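Local atomic coordinates of phage terminase large subunit (Thermus phage P7426, PDB entry 7KS4), a protein that probably acts as the ATP-driven motor that pumps viral DNA into empty capsids and as the endonuclease that cuts the genome, this chain being its ATPase domain. Residues A[142-154]-A[163-177]. Residues are numbered along the deposited sequence; the frame is centred on the assembly and turned at random.
Sequences NLRGATLDFVILD and VWSEAIEPTLSVRDG
L143 points toward the helix 163-175 and touches it with one methyl, CD1 lying 3.8 Å from V163 CG1 and also meeting A167 CB; alanine's short side chain lets the loop pass close there. After G145, whose positive phi with an extended psi would press a CB against the carbonyl before it, and the cis peptide that follows, the carbonyl O of A146 comes 3.1 Å from T171 CB. T171 turns its hydroxyl back to its own helix, OG1 donating to I168 O on a lone pair, so a polar side chain is accommodated facing the loop. T147 O then receives a weak, bent bond from R175 NH1 (2.9 Å, 125° at the hydrogen) and an ordinary hydrogen bond from Q67 NE2. L148, a buried leucine, packs between L172 CD2 and W69 of the neighbouring strand 67-72.

D149 forms a salt bridge with R175, but its OD2 sits over a face of the guanidinium, 3.2 Å from NH1, with the two planes 60° apart; the attraction is one of charge, while Q67 N supplies that oxygen's hydrogen bond. The other oxygen, OD1, is linked by a water to R175 O, close to the Schellman motif that ends the helix.

In the strand, V151 and L153 face the helix, their branched aliphatic side chains suiting the apolar layer beneath the sheet. The first torsion of V151 places CG1 between backbone N and carbonyl carbon, where it meets L172 CD1 at 3.6 Å and I168 CG2 at 3.8 Å. L153 CD2 approaches W164 CE3 obliquely at 4.0 Å, and the broad indole also packs against W190.

Strand and helix run nearly antiparallel (152°), their axes 9.4 Å apart, opening the beta-alpha-beta unit completed by strand 178-183. In this P-loop NTPase architecture, strand 150-153 carries most of the predicted Walker B motif, which continues into D154, a magnesium ligand in another structure of this protein but not here.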
# COMPACT_ATOMS: atom_id res chain seq x y z
N ASN A 142 17.66 -10.26 -0.63
CA ASN A 142 17.18 -9.81 0.67
C ASN A 142 15.71 -10.16 0.92
O ASN A 142 15.14 -9.70 1.91
CB ASN A 142 17.39 -8.30 0.81
CG ASN A 142 18.84 -7.93 1.02
OD1 ASN A 142 19.61 -8.71 1.58
ND2 ASN A 142 19.22 -6.74 0.58
N LEU A 143 15.09 -10.94 0.04
CA LEU A 143 13.74 -11.45 0.27
C LEU A 143 13.87 -12.85 0.86
O LEU A 143 13.85 -13.86 0.15
CB LEU A 143 12.93 -11.44 -1.03
CG LEU A 143 12.69 -10.06 -1.65
CD1 LEU A 143 11.93 -10.19 -2.95
CD2 LEU A 143 11.95 -9.14 -0.69
N ARG A 144 14.03 -12.90 2.18
CA ARG A 144 14.07 -14.15 2.93
C ARG A 144 13.23 -13.95 4.19
O ARG A 144 13.14 -12.84 4.72
CB ARG A 144 15.51 -14.56 3.29
CG ARG A 144 16.51 -14.31 2.16
CD ARG A 144 17.81 -15.10 2.31
NE ARG A 144 18.56 -14.77 3.52
CZ ARG A 144 18.83 -15.60 4.52
NH1 ARG A 144 18.43 -16.87 4.48
NH2 ARG A 144 19.52 -15.17 5.57
N GLY A 145 12.61 -15.03 4.65
CA GLY A 145 11.55 -14.89 5.63
C GLY A 145 10.31 -14.47 4.86
O GLY A 145 10.32 -14.58 3.63
N ALA A 146 9.25 -14.00 5.52
CA ALA A 146 9.10 -13.97 6.96
C ALA A 146 7.60 -13.95 7.23
O ALA A 146 6.83 -13.59 6.34
CB ALA A 146 9.78 -12.75 7.57
N THR A 147 7.16 -14.33 8.42
CA THR A 147 5.73 -14.44 8.72
C THR A 147 5.13 -13.04 8.77
O THR A 147 5.22 -12.35 9.79
CB THR A 147 5.49 -15.18 10.03
OG1 THR A 147 6.38 -14.68 11.03
CG2 THR A 147 5.69 -16.67 9.84
N LEU A 148 4.48 -12.64 7.68
CA LEU A 148 3.92 -11.31 7.53
C LEU A 148 2.43 -11.30 7.85
O LEU A 148 1.68 -12.17 7.42
CB LEU A 148 4.12 -10.79 6.11
CG LEU A 148 5.55 -10.48 5.68
CD1 LEU A 148 5.56 -9.99 4.26
CD2 LEU A 148 6.20 -9.45 6.59
N ASP A 149 2.01 -10.29 8.61
CA ASP A 149 0.60 -10.01 8.78
C ASP A 149 0.05 -9.09 7.70
O ASP A 149 -1.16 -9.08 7.47
CB ASP A 149 0.36 -9.40 10.16
CG ASP A 149 0.88 -10.27 11.26
OD1 ASP A 149 0.24 -11.31 11.51
OD2 ASP A 149 1.95 -9.96 11.83
N PHE A 150 0.91 -8.31 7.05
CA PHE A 150 0.45 -7.44 5.99
C PHE A 150 1.62 -7.10 5.08
O PHE A 150 2.78 -7.15 5.49
CB PHE A 150 -0.19 -6.16 6.54
CG PHE A 150 0.76 -5.24 7.28
CD1 PHE A 150 1.29 -4.12 6.65
CD2 PHE A 150 1.12 -5.49 8.60
CE1 PHE A 150 2.16 -3.26 7.31
CE2 PHE A 150 1.99 -4.62 9.28
CZ PHE A 150 2.51 -3.51 8.63
N VAL A 151 1.30 -6.75 3.84
CA VAL A 151 2.31 -6.35 2.88
C VAL A 151 1.72 -5.30 1.96
O VAL A 151 0.53 -5.35 1.62
CB VAL A 151 2.85 -7.55 2.07
CG1 VAL A 151 1.74 -8.19 1.25
CG2 VAL A 151 4.00 -7.13 1.19
N ILE A 152 2.55 -4.33 1.58
CA ILE A 152 2.20 -3.33 0.59
C ILE A 152 3.14 -3.51 -0.59
O ILE A 152 4.36 -3.53 -0.42
CB ILE A 152 2.31 -1.91 1.16
CG1 ILE A 152 1.37 -1.74 2.35
CG2 ILE A 152 2.02 -0.87 0.07
CD1 ILE A 152 1.83 -0.70 3.36
N LEU A 153 2.57 -3.64 -1.79
CA LEU A 153 3.34 -3.67 -3.03
C LEU A 153 3.11 -2.33 -3.72
O LEU A 153 1.98 -2.03 -4.13
CB LEU A 153 2.93 -4.82 -3.94
CG LEU A 153 3.56 -6.18 -3.65
CD1 LEU A 153 3.02 -6.75 -2.35
CD2 LEU A 153 3.31 -7.15 -4.80
N ASP A 154 4.16 -1.54 -3.82
CA ASP A 154 4.11 -0.23 -4.47
C ASP A 154 4.63 -0.37 -5.89
O ASP A 154 5.59 -1.10 -6.14
CB ASP A 154 4.93 0.79 -3.69
CG ASP A 154 4.69 2.21 -4.16
OD1 ASP A 154 3.60 2.50 -4.71
OD2 ASP A 154 5.58 3.05 -3.95
N VAL A 163 8.10 -12.47 -7.68
CA VAL A 163 8.27 -11.92 -6.34
C VAL A 163 7.01 -12.15 -5.52
O VAL A 163 7.07 -12.59 -4.37
CB VAL A 163 8.65 -10.43 -6.42
CG1 VAL A 163 8.82 -9.84 -5.02
CG2 VAL A 163 9.94 -10.24 -7.22
N TRP A 164 5.84 -11.90 -6.12
CA TRP A 164 4.59 -12.17 -5.41
C TRP A 164 4.40 -13.66 -5.17
O TRP A 164 4.26 -14.11 -4.03
CB TRP A 164 3.40 -11.60 -6.20
CG TRP A 164 2.10 -12.08 -5.65
CD1 TRP A 164 1.35 -13.11 -6.13
CD2 TRP A 164 1.43 -11.60 -4.48
NE1 TRP A 164 0.24 -13.29 -5.34
CE2 TRP A 164 0.26 -12.37 -4.33
CE3 TRP A 164 1.69 -10.58 -3.56
CZ2 TRP A 164 -0.64 -12.16 -3.29
CZ3 TRP A 164 0.80 -10.37 -2.53
CH2 TRP A 164 -0.35 -11.15 -2.40
N SER A 165 4.40 -14.46 -6.25
CA SER A 165 3.97 -15.85 -6.13
C SER A 165 4.89 -16.64 -5.21
O SER A 165 4.43 -17.50 -4.45
CB SER A 165 3.93 -16.51 -7.51
OG SER A 165 5.21 -16.56 -8.10
N GLU A 166 6.19 -16.37 -5.26
CA GLU A 166 7.16 -17.19 -4.55
C GLU A 166 7.63 -16.58 -3.23
O GLU A 166 7.83 -17.32 -2.26
CB GLU A 166 8.37 -17.44 -5.46
CG GLU A 166 8.01 -18.16 -6.77
CD GLU A 166 9.18 -18.29 -7.73
OE1 GLU A 166 10.29 -17.85 -7.37
OE2 GLU A 166 8.98 -18.83 -8.84
N ALA A 167 7.78 -15.26 -3.16
CA ALA A 167 8.44 -14.64 -2.02
C ALA A 167 7.50 -13.90 -1.07
O ALA A 167 7.91 -13.60 0.05
CB ALA A 167 9.52 -13.66 -2.50
N ILE A 168 6.26 -13.61 -1.48
CA ILE A 168 5.36 -12.82 -0.65
C ILE A 168 4.12 -13.63 -0.29
O ILE A 168 3.83 -13.84 0.89
CB ILE A 168 4.99 -11.50 -1.35
CG1 ILE A 168 6.25 -10.66 -1.54
CG2 ILE A 168 3.96 -10.71 -0.54
CD1 ILE A 168 6.14 -9.70 -2.68
N GLU A 169 3.39 -14.10 -1.29
CA GLU A 169 2.11 -14.77 -1.02
C GLU A 169 2.23 -15.94 -0.06
O GLU A 169 1.34 -16.08 0.80
CB GLU A 169 1.48 -15.22 -2.34
CG GLU A 169 0.04 -15.71 -2.22
CD GLU A 169 -0.06 -17.17 -1.77
OE1 GLU A 169 0.93 -17.92 -1.96
OE2 GLU A 169 -1.11 -17.57 -1.24
N PRO A 170 3.24 -16.82 -0.15
CA PRO A 170 3.26 -17.97 0.77
C PRO A 170 3.30 -17.56 2.23
O PRO A 170 2.56 -18.14 3.05
CB PRO A 170 4.53 -18.73 0.35
CG PRO A 170 4.80 -18.28 -1.06
CD PRO A 170 4.36 -16.85 -1.10
N THR A 171 4.13 -16.58 2.59
CA THR A 171 4.23 -16.16 3.98
C THR A 171 2.94 -15.52 4.47
O THR A 171 2.52 -15.74 5.61
CB THR A 171 5.40 -15.19 4.15
OG1 THR A 171 5.09 -13.96 3.49
CG2 THR A 171 6.68 -15.77 3.57
N LEU A 172 2.30 -14.72 3.62
CA LEU A 172 1.03 -14.10 3.99
C LEU A 172 -0.02 -15.13 4.35
O LEU A 172 -0.69 -15.02 5.38
CB LEU A 172 0.51 -13.24 2.84
CG LEU A 172 0.79 -11.76 2.75
CD1 LEU A 172 -0.13 -11.24 1.65
CD2 LEU A 172 0.56 -11.01 4.06
N SER A 173 -0.21 -16.14 3.48
CA SER A 173 -1.27 -17.11 3.70
C SER A 173 -1.13 -17.80 5.06
O SER A 173 -2.13 -18.28 5.62
CB SER A 173 -1.26 -18.14 2.58
OG SER A 173 -1.27 -17.49 1.32
N VAL A 174 0.09 -17.86 5.60
CA VAL A 174 0.32 -18.49 6.90
C VAL A 174 -0.55 -17.83 7.96
O VAL A 174 -1.41 -18.47 8.58
CB VAL A 174 1.81 -18.41 7.27
CG1 VAL A 174 2.04 -18.91 8.69
CG2 VAL A 174 2.61 -19.21 6.30
N ARG A 175 -0.30 -16.55 8.23
CA ARG A 175 -1.05 -15.81 9.23
C ARG A 175 -2.32 -15.19 8.66
O ARG A 175 -2.91 -14.32 9.31
CB ARG A 175 -0.17 -14.71 9.84
CG ARG A 175 0.47 -15.11 11.15
CD ARG A 175 1.77 -14.35 11.38
NE ARG A 175 1.85 -13.79 12.72
CZ ARG A 175 2.79 -12.94 13.13
NH1 ARG A 175 3.73 -12.54 12.28
NH2 ARG A 175 2.78 -12.48 14.37
N ASP A 176 -2.75 -15.63 7.48
CA ASP A 176 -3.91 -15.05 6.82
C ASP A 176 -3.77 -13.53 6.76
O ASP A 176 -4.70 -12.78 7.10
CB ASP A 176 -5.21 -15.46 7.51
CG ASP A 176 -6.42 -15.26 6.63
OD1 ASP A 176 -7.49 -14.89 7.17
OD2 ASP A 176 -6.31 -15.48 5.40
N GLY A 177 -2.59 -13.08 6.36
CA GLY A 177 -2.32 -11.66 6.27
C GLY A 177 -2.91 -11.03 5.03
O GLY A 177 -3.32 -11.72 4.08
O HOH W 1 -2.24 -11.87 10.47